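Local structure of type-2 ice-structuring protein (Brachyopsis rostratus, 2ZIB) at residues G43-I48 with H124-A129; V65-S70 with C103-T108. The protein binds to ice crystals and inhibits their growth, protecting fish blood from freezing at subzero sea-water temperatures. All coordinates share one frame; numbering follows the deposited sequence.

Overall arrangement
Contacts 1 and 2 illustrate how a C-type lectin fold ties distant parts of its chain into one core. Both are buried and reach the same mixed sheet, their centres about 9 Å apart, and contact 2 is nested inside the loop that contact 1 closes. Strand 65-67 runs antiparallel to strand 104-107 and parallel to strand 124-131, the latter pairing placing A125 O 2.9 Å from W66 N. Just past the strand, where the chain turns a corner, A46 O lies 2.8 Å from G68 N; each is a probable hydrogen bond. L45 CB packs on G68 CA at 3.4 Å. A sulfate ion, probably from the crystallisation liquor, sits beside H44 of contact 1.

Contact 1 (G43-I48 with H124-A129); sequences GHLASI and HASICA. With SO4 (sulfate ion), chain B.
A short antiparallel pairing in the core of the C-type lectin fold joins H44 and L45 to A129 and C128 of the last long strand, 124-131. H44 and A129 form a hydrogen-bonded pair: A129 N approaches H44 O almost in line with its C=O bond (2.8 Å), and H44 N returns a bond to A129 O (3.1 Å), lying in the plane of that carbonyl. L45 and C128 follow as a non-hydrogen-bonded pair with diverging side chains. The segment then bends away, and A46 N makes a last bond to I127 O (2.8 Å), its donor tilted from the carbonyl plane. L45 CA also approaches I127 O in a C-H...O contact.

The side chains add a few contacts. The apolar ones are those of A46 CB, with I127 CG2 at 4.0 Å and A129 CB at 4.1 Å; separately, L45 CD2 reaches back to van der Waals contact with S126 CB (3.7 Å). For H44, chi1 -73° sets CG anti to the carbonyl carbon, and the ring, turned by chi2 (-73°), meets a sulfate, probably a crystallisation component, with NE2. NE2 donates to sulfate O2 at 2.7 Å, in the ring plane and nearly straight at 168°, while E35 binds ND1; in the crystal these two partners hold the ring's rotation and would probably stabilise a protonated imidazole.

Helix 31-40 packs against L45 and S126, and its C38 is bonded to C128 by a disulfide. I60 of helix 51-60 meets I127, and strand 20-26 pairs with strand 124-131, placing R20 and F22 against A129.

Contact 2 (V65-S70 with C103-T108); sequences VWIGGS and CCMQMT
W66 and Q106 meet as a non-hydrogen-bonded antiparallel pair. Q106 NE2 lies 3.7 Å above the indole plane, the amide turned 72° from the ring; CG, between the backbone N and carbonyl carbon (chi1 54°), starts the extended chain there. C104 CB comes over the other face, near the rim, touching W66 CZ3 at 3.6 Å, and C104 SG makes an oblique sulfur-aromatic contact. At the edge, W66 CE3 comes within 3.3 Å of M105 O.

On the sheet face opposite W66 and Q106, V65 CG2 meets M107 SD at 3.6 Å, side by side. I67 packs CD1 on M105 SD (3.5 Å) and CG2 on M107 SD.

Paired V65-M107 backbone bonds hold this ladder, continued by I67 N to M105 O (3.2 Å). A beta bulge shifts the register by two before S70 pairs with C104; M105 N reaches G69 O.

Further out, W66 NE1 donates to M29 O and A122 O, and disulfides join C103 to C72 and C104 to C120. Backbone bonds thus set the register, methionine sulfurs pack against V65 and I67 branches, and the indole, its N-H satisfied, meets carbonyl oxygen at its edge, an amide over one face and a cysteine over the other.

Contact 1 (G43-I48 with H124-A129)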
ATOM      1  N   GLY A  43      11.410   4.527   0.612  1.00  7.69           N
ATOM      2  CA  GLY A  43      10.164   4.510  -0.168  1.00  8.51           C
ATOM      3  C   GLY A  43       8.976   4.951   0.660  1.00  6.89           C
ATOM      4  O   GLY A  43       9.059   5.858   1.488  1.00  7.63           O
ATOM      5  N   HIS A  44       7.847   4.319   0.362  1.00  6.47           N
ATOM      6  CA  HIS A  44       6.544   4.646   1.004  1.00  7.06           C
ATOM      7  C   HIS A  44       5.774   3.353   1.059  1.00  6.55           C
ATOM      8  O   HIS A  44       6.044   2.433   0.273  1.00  7.38           O
ATOM      9  CB  HIS A  44       5.751   5.679   0.175  1.00  7.35           C
ATOM     10  CG  HIS A  44       6.311   7.063   0.244  1.00  6.55           C
ATOM     11  ND1 HIS A  44       6.179   7.847   1.365  1.00  7.49           N
ATOM     12  CD2 HIS A  44       7.058   7.766  -0.633  1.00  8.01           C
ATOM     13  CE1 HIS A  44       6.789   9.012   1.151  1.00  8.25           C
ATOM     14  NE2 HIS A  44       7.332   8.985  -0.057  1.00  9.21           N
ATOM     15  N   LEU A  45       4.733   3.305   1.901  1.00  6.05           N
ATOM     16  CA  LEU A  45       3.742   2.252   1.682  1.00  6.40           C
ATOM     17  C   LEU A  45       3.302   2.289   0.210  1.00  7.45           C
ATOM     18  O   LEU A  45       3.177   3.374  -0.362  1.00  7.60           O
ATOM     19  CB  LEU A  45       2.546   2.510   2.600  1.00  6.70           C
ATOM     20  CG  LEU A  45       2.765   2.103   4.059  1.00  7.18           C
ATOM     21  CD1 LEU A  45       1.616   2.617   4.929  1.00  9.05           C
ATOM     22  CD2 LEU A  45       2.916   0.594   4.216  1.00  7.65           C
ATOM     23  N   ALA A  46       3.018   1.132  -0.366  1.00  6.45           N
ATOM     24  CA  ALA A  46       2.745   1.104  -1.800  1.00  7.66           C
ATOM     25  C   ALA A  46       1.471   1.851  -2.145  1.00  6.79           C
ATOM     26  O   ALA A  46       0.418   1.678  -1.515  1.00  8.44           O
ATOM     27  CB  ALA A  46       2.608  -0.340  -2.255  1.00  9.04           C
ATOM     28  N   SER A  47       1.544   2.616  -3.246  1.00  8.01           N
ATOM     29  CA  SER A  47       0.348   3.082  -3.945  1.00  7.39           C
ATOM     30  C   SER A  47       0.057   2.129  -5.102  1.00  9.12           C
ATOM     31  O   SER A  47       0.968   1.465  -5.627  1.00  9.29           O
ATOM     32  CB  SER A  47       0.550   4.511  -4.430  1.00  9.03           C
ATOM     33  OG  SER A  47       1.584   4.537  -5.396  1.00  9.19           O
ATOM     34  N   ILE A  48      -1.210   2.064  -5.509  1.00  9.12           N
ATOM     35  CA  ILE A  48      -1.680   1.112  -6.504  1.00  9.59           C
ATOM     36  C   ILE A  48      -2.497   1.837  -7.562  1.00 10.36           C
ATOM     37  O   ILE A  48      -3.423   2.601  -7.249  1.00 11.26           O
ATOM     38  CB  ILE A  48      -2.526   0.024  -5.835  1.00  9.20           C
ATOM     39  CG1 ILE A  48      -1.757  -0.661  -4.691  1.00  9.63           C
ATOM     40  CG2 ILE A  48      -3.030  -0.978  -6.897  1.00 11.75           C
ATOM     41  CD1 ILE A  48      -2.466  -1.836  -4.042  1.00 11.09           C
ATOM     42  N   HIS A 124      -0.722  -4.746  11.349  1.00  7.98           N
ATOM     43  CA  HIS A 124      -0.721  -5.574  10.150  1.00  7.57           C
ATOM     44  C   HIS A 124       0.616  -5.529   9.461  1.00  7.60           C
ATOM     45  O   HIS A 124       1.382  -4.549   9.597  1.00  7.47           O
ATOM     46  CB  HIS A 124      -1.815  -5.106   9.160  1.00  7.78           C
ATOM     47  CG  HIS A 124      -3.204  -5.240   9.692  1.00  7.21           C
ATOM     48  ND1 HIS A 124      -3.787  -6.467   9.969  1.00  8.53           N
ATOM     49  CD2 HIS A 124      -4.153  -4.304   9.973  1.00  8.60           C
ATOM     50  CE1 HIS A 124      -5.025  -6.258  10.385  1.00  9.65           C
ATOM     51  NE2 HIS A 124      -5.276  -4.965  10.374  1.00  9.63           N
ATOM     52  N   ALA A 125       0.912  -6.587   8.708  1.00  7.18           N
ATOM     53  CA  ALA A 125       2.006  -6.567   7.740  1.00  6.53           C
ATOM     54  C   ALA A 125       1.756  -5.442   6.720  1.00  7.00           C
ATOM     55  O   ALA A 125       0.670  -4.832   6.700  1.00  7.10           O
ATOM     56  CB  ALA A 125       2.101  -7.955   7.060  1.00  8.29           C
ATOM     57  N   SER A 126       2.756  -5.186   5.863  1.00  6.76           N
ATOM     58  CA  SER A 126       2.637  -4.054   4.955  1.00  7.01           C
ATOM     59  C   SER A 126       3.467  -4.295   3.728  1.00  6.87           C
ATOM     60  O   SER A 126       4.298  -5.216   3.663  1.00  7.44           O
ATOM     61  CB  SER A 126       3.043  -2.774   5.691  1.00  6.90           C
ATOM     62  OG  SER A 126       4.386  -2.878   6.221  1.00  7.13           O
ATOM     63  N   ILE A 127       3.315  -3.407   2.769  1.00  6.53           N
ATOM     64  CA  ILE A 127       4.091  -3.458   1.524  1.00  6.36           C
ATOM     65  C   ILE A 127       4.570  -2.070   1.174  1.00  5.46           C
ATOM     66  O   ILE A 127       3.781  -1.093   1.170  1.00  6.46           O
ATOM     67  CB  ILE A 127       3.336  -4.140   0.373  1.00  8.57           C
ATOM     68  CG1 ILE A 127       4.209  -4.309  -0.866  1.00 12.68           C
ATOM     69  CG2 ILE A 127       2.055  -3.507   0.133  1.00 10.73           C
ATOM     70  CD1 ILE A 127       4.367  -5.788  -1.316  1.00 18.54           C
ATOM     71  N   CYS A 128       5.892  -1.970   0.934  1.00  6.65           N
ATOM     72  CA  CYS A 128       6.493  -0.701   0.509  1.00  6.29           C
ATOM     73  C   CYS A 128       6.774  -0.720  -0.976  1.00  7.28           C
ATOM     74  O   CYS A 128       6.913  -1.793  -1.577  1.00  7.68           O
ATOM     75  CB  CYS A 128       7.855  -0.476   1.200  1.00  7.15           C
ATOM     76  SG  CYS A 128       7.853  -0.615   3.020  1.00  7.72           S
ATOM     77  N   ALA A 129       6.916   0.475  -1.561  1.00  6.60           N
ATOM     78  CA  ALA A 129       7.355   0.599  -2.945  1.00  6.82           C
ATOM     79  C   ALA A 129       8.304   1.777  -3.086  1.00  6.88           C
ATOM     80  O   ALA A 129       8.263   2.730  -2.291  1.00  7.59           O
ATOM     81  CB  ALA A 129       6.155   0.777  -3.868  1.00  8.08           C
TER
HETATM   82  S   SO4 B 501       9.751  10.078  -2.286  1.00 22.24           S
HETATM   83  O1  SO4 B 501      10.306   8.812  -1.644  1.00 23.42           O
HETATM   84  O2  SO4 B 501       8.783  10.731  -1.433  1.00 21.21           O
HETATM   85  O3  SO4 B 501      10.865  11.011  -2.513  1.00 27.78           O
HETATM   86  O4  SO4 B 501       8.978   9.721  -3.483  1.00 29.59           O

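Contact 2 (V65-S70 with C103-T108)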
ATOM      1  N   VAL A  65      -2.672  -6.449   4.398  1.00  7.38           N
ATOM      2  CA  VAL A  65      -1.477  -5.583   4.419  1.00  7.03           C
ATOM      3  C   VAL A  65      -1.899  -4.134   4.366  1.00  6.48           C
ATOM      4  O   VAL A  65      -2.802  -3.739   3.608  1.00  6.87           O
ATOM      5  CB  VAL A  65      -0.473  -5.843   3.234  1.00  8.91           C
ATOM      6  CG1 VAL A  65       0.282  -7.135   3.445  1.00  9.87           C
ATOM      7  CG2 VAL A  65      -1.131  -5.748   1.842  1.00  8.87           C
ATOM      8  N   TRP A  66      -1.228  -3.319   5.167  1.00  5.79           N
ATOM      9  CA  TRP A  66      -1.317  -1.872   4.981  1.00  5.89           C
ATOM     10  C   TRP A  66      -0.735  -1.434   3.639  1.00  6.08           C
ATOM     11  O   TRP A  66       0.312  -1.927   3.243  1.00  6.47           O
ATOM     12  CB  TRP A  66      -0.582  -1.155   6.107  1.00  6.35           C
ATOM     13  CG  TRP A  66      -1.193  -1.225   7.451  1.00  5.70           C
ATOM     14  CD1 TRP A  66      -0.553  -1.572   8.632  1.00  7.45           C
ATOM     15  CD2 TRP A  66      -2.532  -0.823   7.830  1.00  4.91           C
ATOM     16  NE1 TRP A  66      -1.401  -1.398   9.699  1.00  6.35           N
ATOM     17  CE2 TRP A  66      -2.599  -0.881   9.255  1.00  5.85           C
ATOM     18  CE3 TRP A  66      -3.641  -0.300   7.124  1.00  5.72           C
ATOM     19  CZ2 TRP A  66      -3.764  -0.526   9.961  1.00  6.85           C
ATOM     20  CZ3 TRP A  66      -4.798   0.030   7.832  1.00  6.14           C
ATOM     21  CH2 TRP A  66      -4.844  -0.074   9.245  1.00  6.68           C
ATOM     22  N   ILE A  67      -1.445  -0.532   2.968  1.00  5.73           N
ATOM     23  CA  ILE A  67      -0.926   0.168   1.771  1.00  6.66           C
ATOM     24  C   ILE A  67      -1.019   1.665   2.001  1.00  6.47           C
ATOM     25  O   ILE A  67      -1.462   2.104   3.080  1.00  6.50           O
ATOM     26  CB  ILE A  67      -1.613  -0.338   0.480  1.00  6.70           C
ATOM     27  CG1 ILE A  67      -3.148  -0.181   0.556  1.00  7.66           C
ATOM     28  CG2 ILE A  67      -1.179  -1.812   0.221  1.00  8.47           C
ATOM     29  CD1 ILE A  67      -3.851  -0.481  -0.763  1.00  8.49           C
ATOM     30  N   GLY A  68      -0.611   2.478   1.018  1.00  6.06           N
ATOM     31  CA  GLY A  68      -0.289   3.856   1.354  1.00  6.46           C
ATOM     32  C   GLY A  68      -1.398   4.880   1.387  1.00  6.01           C
ATOM     33  O   GLY A  68      -1.120   6.075   1.375  1.00  7.46           O
ATOM     34  N   GLY A  69      -2.659   4.439   1.465  1.00  6.07           N
ATOM     35  CA  GLY A  69      -3.782   5.345   1.442  1.00  6.66           C
ATOM     36  C   GLY A  69      -4.180   5.778   2.848  1.00  6.39           C
ATOM     37  O   GLY A  69      -4.226   4.976   3.798  1.00  6.77           O
ATOM     38  N   SER A  70      -4.520   7.058   2.991  1.00  7.05           N
ATOM     39  CA  SER A  70      -5.167   7.515   4.226  1.00  6.89           C
ATOM     40  C   SER A  70      -6.105   8.676   3.893  1.00  6.75           C
ATOM     41  O   SER A  70      -5.932   9.350   2.867  1.00  7.85           O
ATOM     42  CB  SER A  70      -4.136   7.912   5.324  1.00  7.85           C
ATOM     43  OG  SER A  70      -3.392   9.071   4.940  1.00  8.71           O
ATOM     44  N   CYS A 103      -9.321   5.538   9.332  1.00  6.81           N
ATOM     45  CA  CYS A 103      -8.966   6.330   8.138  1.00  6.55           C
ATOM     46  C   CYS A 103      -7.717   5.882   7.417  1.00  7.01           C
ATOM     47  O   CYS A 103      -7.228   6.590   6.561  1.00  7.87           O
ATOM     48  CB  CYS A 103      -8.924   7.832   8.493  1.00  7.87           C
ATOM     49  SG  CYS A 103      -7.667   8.275   9.732  1.00  9.02           S
ATOM     50  N   CYS A 104      -7.286   4.643   7.697  1.00  6.48           N
ATOM     51  CA  CYS A 104      -6.121   4.099   6.991  1.00  6.62           C
ATOM     52  C   CYS A 104      -6.512   2.930   6.058  1.00  5.38           C
ATOM     53  O   CYS A 104      -7.335   2.061   6.421  1.00  7.18           O
ATOM     54  CB  CYS A 104      -5.084   3.629   8.005  1.00  6.91           C
ATOM     55  SG  CYS A 104      -4.115   4.980   8.678  1.00  7.24           S
ATOM     56  N   MET A 105      -5.910   2.883   4.866  1.00  6.26           N
ATOM     57  CA  MET A 105      -6.279   1.906   3.850  1.00  6.33           C
ATOM     58  C   MET A 105      -5.466   0.639   3.937  1.00  6.03           C
ATOM     59  O   MET A 105      -4.233   0.675   4.049  1.00  6.26           O
ATOM     60  CB  MET A 105      -6.042   2.554   2.501  1.00  6.32           C
ATOM     61  CG  MET A 105      -6.446   1.723   1.280  1.00  7.84           C
ATOM     62  SD  MET A 105      -5.756   2.391  -0.255  1.00  8.04           S
ATOM     63  CE  MET A 105      -6.796   3.818  -0.575  1.00  9.53           C
ATOM     64  N   GLN A 106      -6.142  -0.498   3.819  1.00  6.26           N
ATOM     65  CA  GLN A 106      -5.464  -1.768   3.732  1.00  6.21           C
ATOM     66  C   GLN A 106      -6.053  -2.606   2.604  1.00  6.01           C
ATOM     67  O   GLN A 106      -7.208  -2.433   2.230  1.00  7.30           O
ATOM     68  CB  GLN A 106      -5.583  -2.596   5.011  1.00  6.53           C
ATOM     69  CG  GLN A 106      -6.988  -2.808   5.486  1.00  7.66           C
ATOM     70  CD  GLN A 106      -7.095  -3.681   6.718  1.00  7.19           C
ATOM     71  OE1 GLN A 106      -7.852  -4.660   6.673  1.00  8.00           O
ATOM     72  NE2 GLN A 106      -6.372  -3.364   7.781  1.00  9.01           N
ATOM     73  N   MET A 107      -5.246  -3.555   2.133  1.00  6.48           N
ATOM     74  CA  MET A 107      -5.768  -4.712   1.367  1.00  6.86           C
ATOM     75  C   MET A 107      -6.286  -5.691   2.416  1.00  6.81           C
ATOM     76  O   MET A 107      -5.525  -6.088   3.338  1.00  7.46           O
ATOM     77  CB  MET A 107      -4.682  -5.345   0.509  1.00  8.23           C
ATOM     78  CG  MET A 107      -4.107  -4.369  -0.524  1.00 10.28           C
ATOM     79  SD  MET A 107      -2.658  -5.049  -1.364  1.00 12.43           S
ATOM     80  CE  MET A 107      -3.277  -5.461  -2.931  1.00 12.60           C
ATOM     81  N   THR A 108      -7.554  -6.120   2.268  1.00  7.12           N
ATOM     82  CA  THR A 108      -8.180  -7.005   3.239  1.00  6.77           C
ATOM     83  C   THR A 108      -7.810  -8.471   3.048  1.00  6.62           C
ATOM     84  O   THR A 108      -7.066  -8.840   2.123  1.00  7.72           O
ATOM     85  CB  THR A 108      -9.698  -6.854   3.239  1.00  6.73           C
ATOM     86  OG1 THR A 108     -10.231  -7.306   1.977  1.00  6.86           O
ATOM     87  CG2 THR A 108     -10.179  -5.430   3.523  1.00  8.08           C
TER